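Local coordinates for protein cytochrome C' (Rhodopseudomonas palustris, PDB 1MQV) that carries a covalently bound, high-spin heme c without a sixth ligand and probably takes part in bacterial electron transport, though its exact role is not known, at residues D3-R8 with A57-G62; K39-I44 with A91-I96. The protein carries 3 engineered substitutions. All coordinates share one frame; numbering follows the deposited sequence.

Contact 1: residues D3-R8 with A57-G62; sequences DVIAQR and ADSKTG. With HEC (heme c), chain C.
Arg8, one of the residues that bind the heme, runs out one turn into helix 4-27 with CG in the crowded position between the backbone N and the carbonyl carbon (chi1 72°), its chain then extended as far as NE. That puts the guanidinium between a heme propionate and the loop 57-62. NE of Arg8 points almost straight at HEC O2D, 2.9 Å away with an angle of 168° at the hydrogen, and the oxygen lies in the guanidinium plane. NH2 adds a longer, weak bond to that oxygen. On the loop side, NH1 of Arg8 donates to OG of Ser59 at 3.2 Å, a less direct bond because the hydroxyl is tilted 28° out of the guanidinium plane. A water at the guanidinium edge makes the second link: it accepts from Arg8 NH2 at 2.8 Å and donates to O of Ser59. One face of the guanidinium is packed from within its own helix by Ile5, whose CG1 sits 3.5 Å above the plane, over its centre. Ile5 then reaches past it, and its CD1 comes to 3.6 Å from CA of Gly62; a side chain at that glycine would collide with this methyl. An alanine in place of Arg8 would lack the bonds to HEC O2D, Ser59 and the water, and would probably leave the propionate less firmly held and the loop looser. Thr65 OG1, which also bonds the heme, accepts from NH2 of Arg8 as well, and the carbonyl of Leu54 takes NH1. Asp3 caps the N-terminal end of helix 4-27, its OD1 accepting from Ala6 N, and the loop that meets this first turn belongs to the connection between helix 34-50 and helix 75-95.

Contact 2: residues K39-I44 with A91-I96; sequences KSLAAI and AAQGTI
Apolar packing does most of the work between these two helices, and Leu41 is at its centre. Its CG lies anti to the carbonyl carbon, beside the backbone N (chi1 -68°), which sends the branched end across to helix 75-95. CD1 and CD2 of Leu41 straddle CB of Ala92, at 3.8 and 4.0 Å, so the small alanine side chain faces the fork of the leucine. CD1 of Leu41 also meets CD1 of Ile96 tip to tip at 4.4 Å, a looser touch. Ile96 is the first residue to leave helical backbone angles, so Leu41 packs against the very end of the helix as well as its last turn. Gln93 lies alongside Leu41, its CG 3.8 Å from Leu41 CB.

The segments run nearly antiparallel, at 163° with their axes 9.4 Å apart, as the second and third helices of the four-helix bundle that makes up a cytochrome c'. Helix 99-120 backs the same interface, with Val109 against Ala92 and Leu102, Asn105 and Ile106 against Ile96. Ser40 packs on Pro21 and Ile22 of helix 4-27, while Ile44 touches Met15 of that helix and Leu85 and Ala89 of helix 75-95.

Polar atoms enter by van der Waals contact. CD1 of Leu41 rests 3.7 Å from the carbonyl O of Ala92, an oxygen that already accepts from Ile96 N along the helix. The chain of Gln93, extended beyond CG, carries the amide on over the neighbouring helix. There OE1 of Gln93 stands 3.6 Å from CA of Ala42, close to the backbone of a partly exposed residue. Gln93 also touches Gln38, one turn nearer the start of helix 34-50.

From the N terminus, the chain enters helix 4-27 at the first segment of contact 1, turns, and passes through 39-44 on helix 34-50 before reaching 57-62, where contact 1 closes a loop around both helices. It continues through helix 75-95 to 91-96, and contact 2 closes a second loop that begins inside the first and ends beyond it, so the two cross. Contact 1 ties the start of the first helix and a heme propionate to the long connection between the second and third helices; contact 2 joins those two helices directly. Their centres lie 28 Å apart, on opposite sides of the chain's centre.

Contact 1: residues D3-R8 with A57-G62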
ATOM      1  N   ASP A   3       9.384  17.722   6.200  1.00 51.97           N
ATOM      2  CA  ASP A   3       8.013  17.460   5.778  1.00 53.74           C
ATOM      3  C   ASP A   3       7.722  15.993   5.473  1.00 44.39           C
ATOM      4  O   ASP A   3       7.568  15.591   4.312  1.00 35.08           O
ATOM      5  CB  ASP A   3       7.643  18.306   4.559  1.00 48.82           C
ATOM      6  CG  ASP A   3       6.146  18.651   4.518  1.00 77.86           C
ATOM      7  OD1 ASP A   3       5.327  17.932   5.146  1.00 36.23           O
ATOM      8  OD2 ASP A   3       5.785  19.647   3.852  1.00 84.58           O
ATOM      9  N   VAL A   4       7.638  15.196   6.531  1.00 39.46           N
ATOM     10  CA  VAL A   4       7.330  13.776   6.385  1.00 43.38           C
ATOM     11  C   VAL A   4       5.934  13.590   5.832  1.00 34.05           C
ATOM     12  O   VAL A   4       5.652  12.544   5.252  1.00 24.90           O
ATOM     13  CB  VAL A   4       7.343  13.024   7.731  1.00 28.25           C
ATOM     14  CG1 VAL A   4       8.759  12.807   8.204  1.00 35.95           C
ATOM     15  CG2 VAL A   4       6.536  13.821   8.762  1.00 38.95           C
ATOM     16  N   ILE A   5       5.048  14.566   6.043  1.00 25.29           N
ATOM     17  CA  ILE A   5       3.677  14.424   5.541  1.00 26.54           C
ATOM     18  C   ILE A   5       3.761  14.485   4.029  1.00 35.55           C
ATOM     19  O   ILE A   5       3.092  13.748   3.330  1.00 26.20           O
ATOM     20  CB  ILE A   5       2.720  15.545   6.092  1.00 29.45           C
ATOM     21  CG1 ILE A   5       2.254  15.165   7.497  1.00 29.76           C
ATOM     22  CG2 ILE A   5       1.437  15.661   5.257  1.00 29.64           C
ATOM     23  CD1 ILE A   5       1.599  16.297   8.242  1.00 29.92           C
ATOM     24  N   ALA A   6       4.618  15.352   3.508  1.00 34.07           N
ATOM     25  CA  ALA A   6       4.729  15.419   2.068  1.00 35.19           C
ATOM     26  C   ALA A   6       5.418  14.160   1.553  1.00 26.31           C
ATOM     27  O   ALA A   6       5.053  13.631   0.493  1.00 30.72           O
ATOM     28  CB  ALA A   6       5.513  16.667   1.655  1.00 31.15           C
ATOM     29  N   GLN A   7       6.391  13.651   2.294  1.00 23.66           N
ATOM     30  CA  GLN A   7       7.099  12.466   1.843  1.00 26.72           C
ATOM     31  C   GLN A   7       6.195  11.264   1.756  1.00 27.61           C
ATOM     32  O   GLN A   7       6.202  10.530   0.758  1.00 27.88           O
ATOM     33  CB  GLN A   7       8.205  12.074   2.804  1.00 30.92           C
ATOM     34  CG  GLN A   7       9.492  12.835   2.668  1.00 43.29           C
ATOM     35  CD  GLN A   7      10.445  12.476   3.785  1.00 51.68           C
ATOM     36  OE1 GLN A   7      10.741  13.300   4.634  1.00 47.79           O
ATOM     37  NE2 GLN A   7      10.917  11.234   3.791  1.00 31.99           N
ATOM     38  N   ARG A   8       5.440  11.049   2.818  1.00 25.72           N
ATOM     39  CA  ARG A   8       4.575   9.856   2.877  1.00 30.18           C
ATOM     40  C   ARG A   8       3.430   9.938   1.882  1.00 25.86           C
ATOM     41  O   ARG A   8       3.047   8.931   1.302  1.00 22.75           O
ATOM     42  CB  ARG A   8       4.065   9.604   4.317  1.00 18.49           C
ATOM     43  CG  ARG A   8       3.012  10.599   4.820  1.00 21.88           C
ATOM     44  CD  ARG A   8       3.063  10.694   6.326  1.00 24.39           C
ATOM     45  NE  ARG A   8       1.871  11.323   6.889  1.00 25.01           N
ATOM     46  CZ  ARG A   8       1.771  11.718   8.165  1.00 28.17           C
ATOM     47  NH1 ARG A   8       2.794  11.556   9.005  1.00 23.30           N
ATOM     48  NH2 ARG A   8       0.649  12.264   8.610  1.00 25.72           N
ATOM     49  N   ALA A  57       4.693  11.179  15.930  1.00 25.64           N
ATOM     50  CA  ALA A  57       3.650  11.852  16.701  1.00 27.50           C
ATOM     51  C   ALA A  57       3.743  13.402  16.585  1.00 26.71           C
ATOM     52  O   ALA A  57       2.729  14.090  16.680  1.00 31.51           O
ATOM     53  CB  ALA A  57       3.720  11.405  18.172  1.00 28.78           C
ATOM     54  N   ASP A  58       4.936  13.956  16.363  1.00 32.87           N
ATOM     55  CA  ASP A  58       5.027  15.421  16.250  1.00 28.32           C
ATOM     56  C   ASP A  58       4.429  15.946  14.936  1.00 44.86           C
ATOM     57  O   ASP A  58       4.494  17.137  14.633  1.00 35.06           O
ATOM     58  CB  ASP A  58       6.471  15.934  16.443  1.00 41.40           C
ATOM     59  CG  ASP A  58       7.462  15.326  15.481  1.00 50.69           C
ATOM     60  OD1 ASP A  58       7.109  15.119  14.311  1.00 42.24           O
ATOM     61  OD2 ASP A  58       8.613  15.068  15.894  1.00 83.35           O
ATOM     62  N   SER A  59       3.846  15.053  14.148  1.00 39.74           N
ATOM     63  CA  SER A  59       3.226  15.490  12.930  1.00 28.63           C
ATOM     64  C   SER A  59       1.717  15.264  13.033  1.00 29.67           C
ATOM     65  O   SER A  59       0.977  15.417  12.038  1.00 31.94           O
ATOM     66  CB  SER A  59       3.794  14.729  11.749  1.00 37.80           C
ATOM     67  OG  SER A  59       2.838  13.806  11.285  1.00 53.74           O
ATOM     68  N   LYS A  60       1.233  14.923  14.226  1.00 30.62           N
ATOM     69  CA  LYS A  60      -0.211  14.679  14.382  1.00 32.01           C
ATOM     70  C   LYS A  60      -1.048  15.970  14.241  1.00 31.23           C
ATOM     71  O   LYS A  60      -2.262  15.926  14.017  1.00 47.12           O
ATOM     72  CB  LYS A  60      -0.520  13.969  15.718  1.00 35.97           C
ATOM     73  CG  LYS A  60      -0.423  14.806  16.979  1.00 43.95           C
ATOM     74  CD  LYS A  60      -0.869  13.999  18.209  1.00 40.64           C
ATOM     75  CE  LYS A  60       0.052  12.817  18.490  1.00 37.73           C
ATOM     76  NZ  LYS A  60      -0.010  12.319  19.908  1.00 36.71           N
ATOM     77  N   THR A  61      -0.388  17.112  14.345  1.00 32.31           N
ATOM     78  CA  THR A  61      -1.047  18.403  14.215  1.00 29.87           C
ATOM     79  C   THR A  61      -0.495  19.040  12.935  1.00 41.70           C
ATOM     80  O   THR A  61      -0.311  20.255  12.867  1.00 45.38           O
ATOM     81  CB  THR A  61      -0.702  19.316  15.415  1.00 29.66           C
ATOM     82  OG1 THR A  61       0.693  19.646  15.378  1.00 38.02           O
ATOM     83  CG2 THR A  61      -0.978  18.591  16.725  1.00 34.60           C
ATOM     84  N   GLY A  62      -0.232  18.211  11.919  1.00 38.35           N
ATOM     85  CA  GLY A  62       0.367  18.693  10.671  1.00 44.21           C
ATOM     86  C   GLY A  62      -0.364  19.666   9.755  1.00 43.01           C
ATOM     87  O   GLY A  62       0.242  20.512   9.095  1.00 51.37           O
TER
HETATM   88 FE   HEC C 150      -3.092   4.219   1.930  1.00 22.98          FE
HETATM   89  CHA HEC C 150      -3.159   7.584   1.871  1.00 30.81           C
HETATM   90  CHB HEC C 150      -3.261   4.170  -1.486  1.00 25.45           C
HETATM   91  CHC HEC C 150      -2.264   0.937   1.906  1.00 25.38           C
HETATM   92  CHD HEC C 150      -2.458   4.253   5.408  1.00 19.77           C
HETATM   93  NA  HEC C 150      -3.205   5.639   0.449  1.00 20.82           N
HETATM   94  C1A HEC C 150      -3.215   6.982   0.668  1.00 24.93           C
HETATM   95  C2A HEC C 150      -3.305   7.647  -0.579  1.00 19.12           C
HETATM   96  C3A HEC C 150      -3.369   6.684  -1.594  1.00 21.06           C
HETATM   97  C4A HEC C 150      -3.292   5.421  -0.893  1.00 18.34           C
HETATM   98  CMA HEC C 150      -3.509   6.749  -3.082  1.00 23.52           C
HETATM   99  CAA HEC C 150      -3.416   9.154  -0.768  1.00 24.96           C
HETATM  100  CBA HEC C 150      -2.029   9.748  -0.882  1.00 17.59           C
HETATM  101  CGA HEC C 150      -2.085  11.231  -1.272  1.00 30.40           C
HETATM  102  O1A HEC C 150      -1.866  11.521  -2.452  1.00 26.20           O
HETATM  103  O2A HEC C 150      -2.348  12.076  -0.394  1.00 28.51           O
HETATM  104  NB  HEC C 150      -2.852   2.878   0.544  1.00 19.58           N
HETATM  105  C1B HEC C 150      -3.080   2.966  -0.820  1.00 23.23           C
HETATM  106  C2B HEC C 150      -3.033   1.658  -1.509  1.00 28.20           C
HETATM  107  C3B HEC C 150      -2.763   0.753  -0.559  1.00 21.32           C
HETATM  108  C4B HEC C 150      -2.613   1.514   0.715  1.00 18.90           C
HETATM  109  CMB HEC C 150      -3.309   1.466  -3.032  1.00 20.99           C
HETATM  110  CAB HEC C 150      -2.638  -0.699  -0.689  1.00 21.14           C
HETATM  111  CBB HEC C 150      -1.841  -1.324  -1.661  1.00 23.49           C
HETATM  112  NC  HEC C 150      -2.426   2.921   3.327  1.00 24.39           N
HETATM  113  C1C HEC C 150      -2.152   1.566   3.150  1.00 22.03           C
HETATM  114  C2C HEC C 150      -1.862   0.923   4.373  1.00 22.29           C
HETATM  115  C3C HEC C 150      -1.931   1.822   5.406  1.00 22.42           C
HETATM  116  C4C HEC C 150      -2.299   3.087   4.699  1.00 18.51           C
HETATM  117  CMC HEC C 150      -1.700  -0.624   4.559  1.00 18.74           C
HETATM  118  CAC HEC C 150      -1.809   1.706   6.852  1.00 22.13           C
HETATM  119  CBC HEC C 150      -1.042   0.572   7.392  1.00 20.89           C
HETATM  120  ND  HEC C 150      -2.860   5.602   3.401  1.00 21.45           N
HETATM  121  C1D HEC C 150      -2.735   5.496   4.763  1.00 17.95           C
HETATM  122  C2D HEC C 150      -2.837   6.812   5.430  1.00 25.06           C
HETATM  123  C3D HEC C 150      -3.039   7.713   4.412  1.00 15.91           C
HETATM  124  C4D HEC C 150      -3.032   6.979   3.148  1.00 31.97           C
HETATM  125  CMD HEC C 150      -2.475   7.012   6.931  1.00 23.54           C
HETATM  126  CAD HEC C 150      -3.129   9.298   4.627  1.00 20.21           C
HETATM  127  CBD HEC C 150      -1.670   9.798   4.398  1.00 18.57           C
HETATM  128  CGD HEC C 150      -1.561  11.271   4.781  1.00 23.04           C
HETATM  129  O1D HEC C 150      -2.477  11.997   4.370  1.00 23.67           O
HETATM  130  O2D HEC C 150      -0.600  11.663   5.473  1.00 28.62           O
HETATM  131  O   HOH W   1      -0.011  12.871  11.239  1.00 31.95           O

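Contact 2: residues K39-I44 with A91-I96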
ATOM      1  N   LYS A  39       6.368  -5.491 -11.340  1.00 19.67           N
ATOM      2  CA  LYS A  39       6.836  -4.124 -11.038  1.00 22.89           C
ATOM      3  C   LYS A  39       5.934  -3.453  -9.972  1.00 26.41           C
ATOM      4  O   LYS A  39       6.427  -2.828  -9.015  1.00 23.17           O
ATOM      5  CB  LYS A  39       6.864  -3.322 -12.330  1.00 24.55           C
ATOM      6  CG  LYS A  39       7.239  -1.841 -12.217  1.00 22.07           C
ATOM      7  CD  LYS A  39       7.256  -1.228 -13.591  1.00 26.03           C
ATOM      8  CE  LYS A  39       7.488   0.281 -13.537  1.00 32.55           C
ATOM      9  NZ  LYS A  39       8.861   0.619 -13.113  1.00 40.52           N
ATOM     10  N   SER A  40       4.615  -3.590 -10.137  1.00 25.05           N
ATOM     11  CA  SER A  40       3.651  -3.030  -9.193  1.00 21.88           C
ATOM     12  C   SER A  40       3.765  -3.684  -7.842  1.00 23.53           C
ATOM     13  O   SER A  40       3.715  -3.005  -6.842  1.00 22.47           O
ATOM     14  CB  SER A  40       2.190  -3.203  -9.686  1.00 16.81           C
ATOM     15  OG  SER A  40       1.957  -2.409 -10.844  1.00 25.97           O
ATOM     16  N   LEU A  41       3.899  -5.013  -7.790  1.00 19.44           N
ATOM     17  CA  LEU A  41       3.982  -5.645  -6.492  1.00 18.80           C
ATOM     18  C   LEU A  41       5.275  -5.242  -5.770  1.00 20.78           C
ATOM     19  O   LEU A  41       5.301  -5.070  -4.552  1.00 21.26           O
ATOM     20  CB  LEU A  41       3.920  -7.167  -6.670  1.00 21.39           C
ATOM     21  CG  LEU A  41       2.557  -7.639  -7.159  1.00 21.19           C
ATOM     22  CD1 LEU A  41       2.626  -9.147  -7.492  1.00 28.34           C
ATOM     23  CD2 LEU A  41       1.544  -7.438  -6.028  1.00 23.99           C
ATOM     24  N   ALA A  42       6.350  -5.088  -6.525  1.00 19.45           N
ATOM     25  CA  ALA A  42       7.633  -4.744  -5.930  1.00 20.22           C
ATOM     26  C   ALA A  42       7.523  -3.331  -5.347  1.00 23.01           C
ATOM     27  O   ALA A  42       8.013  -3.068  -4.250  1.00 23.68           O
ATOM     28  CB  ALA A  42       8.739  -4.818  -6.990  1.00 28.75           C
ATOM     29  N   ALA A  43       6.840  -2.439  -6.058  1.00 22.56           N
ATOM     30  CA  ALA A  43       6.691  -1.050  -5.563  1.00 23.73           C
ATOM     31  C   ALA A  43       5.882  -1.031  -4.293  1.00 26.45           C
ATOM     32  O   ALA A  43       6.244  -0.352  -3.320  1.00 25.00           O
ATOM     33  CB  ALA A  43       6.011  -0.200  -6.568  1.00 25.39           C
ATOM     34  N   ILE A  44       4.775  -1.776  -4.293  1.00 23.70           N
ATOM     35  CA  ILE A  44       3.927  -1.860  -3.102  1.00 18.92           C
ATOM     36  C   ILE A  44       4.774  -2.375  -1.936  1.00 21.53           C
ATOM     37  O   ILE A  44       4.732  -1.799  -0.840  1.00 20.91           O
ATOM     38  CB  ILE A  44       2.681  -2.783  -3.376  1.00 17.14           C
ATOM     39  CG1 ILE A  44       1.727  -2.089  -4.340  1.00 27.26           C
ATOM     40  CG2 ILE A  44       1.950  -3.123  -2.056  1.00 22.85           C
ATOM     41  CD1 ILE A  44       0.648  -3.046  -4.932  1.00 23.05           C
ATOM     42  N   ALA A  91       4.968 -11.996  -1.161  1.00 20.53           N
ATOM     43  CA  ALA A  91       4.554 -13.383  -1.434  1.00 25.97           C
ATOM     44  C   ALA A  91       3.861 -13.452  -2.813  1.00 30.65           C
ATOM     45  O   ALA A  91       4.013 -14.416  -3.563  1.00 23.83           O
ATOM     46  CB  ALA A  91       3.634 -13.877  -0.317  1.00 23.31           C
ATOM     47  N   ALA A  92       3.123 -12.413  -3.167  1.00 20.64           N
ATOM     48  CA  ALA A  92       2.434 -12.385  -4.452  1.00 18.87           C
ATOM     49  C   ALA A  92       3.394 -12.356  -5.656  1.00 22.36           C
ATOM     50  O   ALA A  92       3.012 -12.772  -6.749  1.00 25.90           O
ATOM     51  CB  ALA A  92       1.421 -11.170  -4.501  1.00 20.31           C
ATOM     52  N   GLN A  93       4.636 -11.917  -5.469  1.00 22.85           N
ATOM     53  CA  GLN A  93       5.588 -11.922  -6.582  1.00 25.13           C
ATOM     54  C   GLN A  93       5.877 -13.372  -6.886  1.00 29.58           C
ATOM     55  O   GLN A  93       6.150 -13.729  -8.022  1.00 32.34           O
ATOM     56  CB  GLN A  93       6.878 -11.193  -6.206  1.00 24.64           C
ATOM     57  CG  GLN A  93       6.621  -9.695  -5.973  1.00 27.65           C
ATOM     58  CD  GLN A  93       7.837  -8.921  -5.450  1.00 43.35           C
ATOM     59  OE1 GLN A  93       7.699  -8.063  -4.582  1.00 45.77           O
ATOM     60  NE2 GLN A  93       9.010  -9.192  -6.001  1.00 34.11           N
ATOM     61  N   GLY A  94       5.787 -14.214  -5.864  1.00 29.61           N
ATOM     62  CA  GLY A  94       6.029 -15.625  -6.075  1.00 31.60           C
ATOM     63  C   GLY A  94       4.773 -16.378  -6.493  1.00 41.70           C
ATOM     64  O   GLY A  94       4.851 -17.335  -7.268  1.00 39.99           O
ATOM     65  N   THR A  95       3.603 -15.948  -6.017  1.00 30.28           N
ATOM     66  CA  THR A  95       2.365 -16.665  -6.345  1.00 31.15           C
ATOM     67  C   THR A  95       1.624 -16.191  -7.589  1.00 36.73           C
ATOM     68  O   THR A  95       0.838 -16.949  -8.156  1.00 41.37           O
ATOM     69  CB  THR A  95       1.387 -16.636  -5.166  1.00 26.25           C
ATOM     70  OG1 THR A  95       0.941 -15.291  -4.931  1.00 50.68           O
ATOM     71  CG2 THR A  95       2.074 -17.165  -3.909  1.00 45.43           C
ATOM     72  N   ILE A  96       1.834 -14.941  -8.009  1.00 23.63           N
ATOM     73  CA  ILE A  96       1.140 -14.462  -9.214  1.00 21.80           C
ATOM     74  C   ILE A  96       2.038 -14.590 -10.456  1.00 32.94           C
ATOM     75  O   ILE A  96       2.919 -13.773 -10.719  1.00 29.78           O
ATOM     76  CB  ILE A  96       0.631 -13.009  -9.003  1.00 28.26           C
ATOM     77  CG1 ILE A  96      -0.427 -13.046  -7.891  1.00 24.13           C
ATOM     78  CG2 ILE A  96       0.002 -12.446 -10.329  1.00 25.00           C
ATOM     79  CD1 ILE A  96      -0.985 -11.669  -7.475  1.00 23.76           C
TER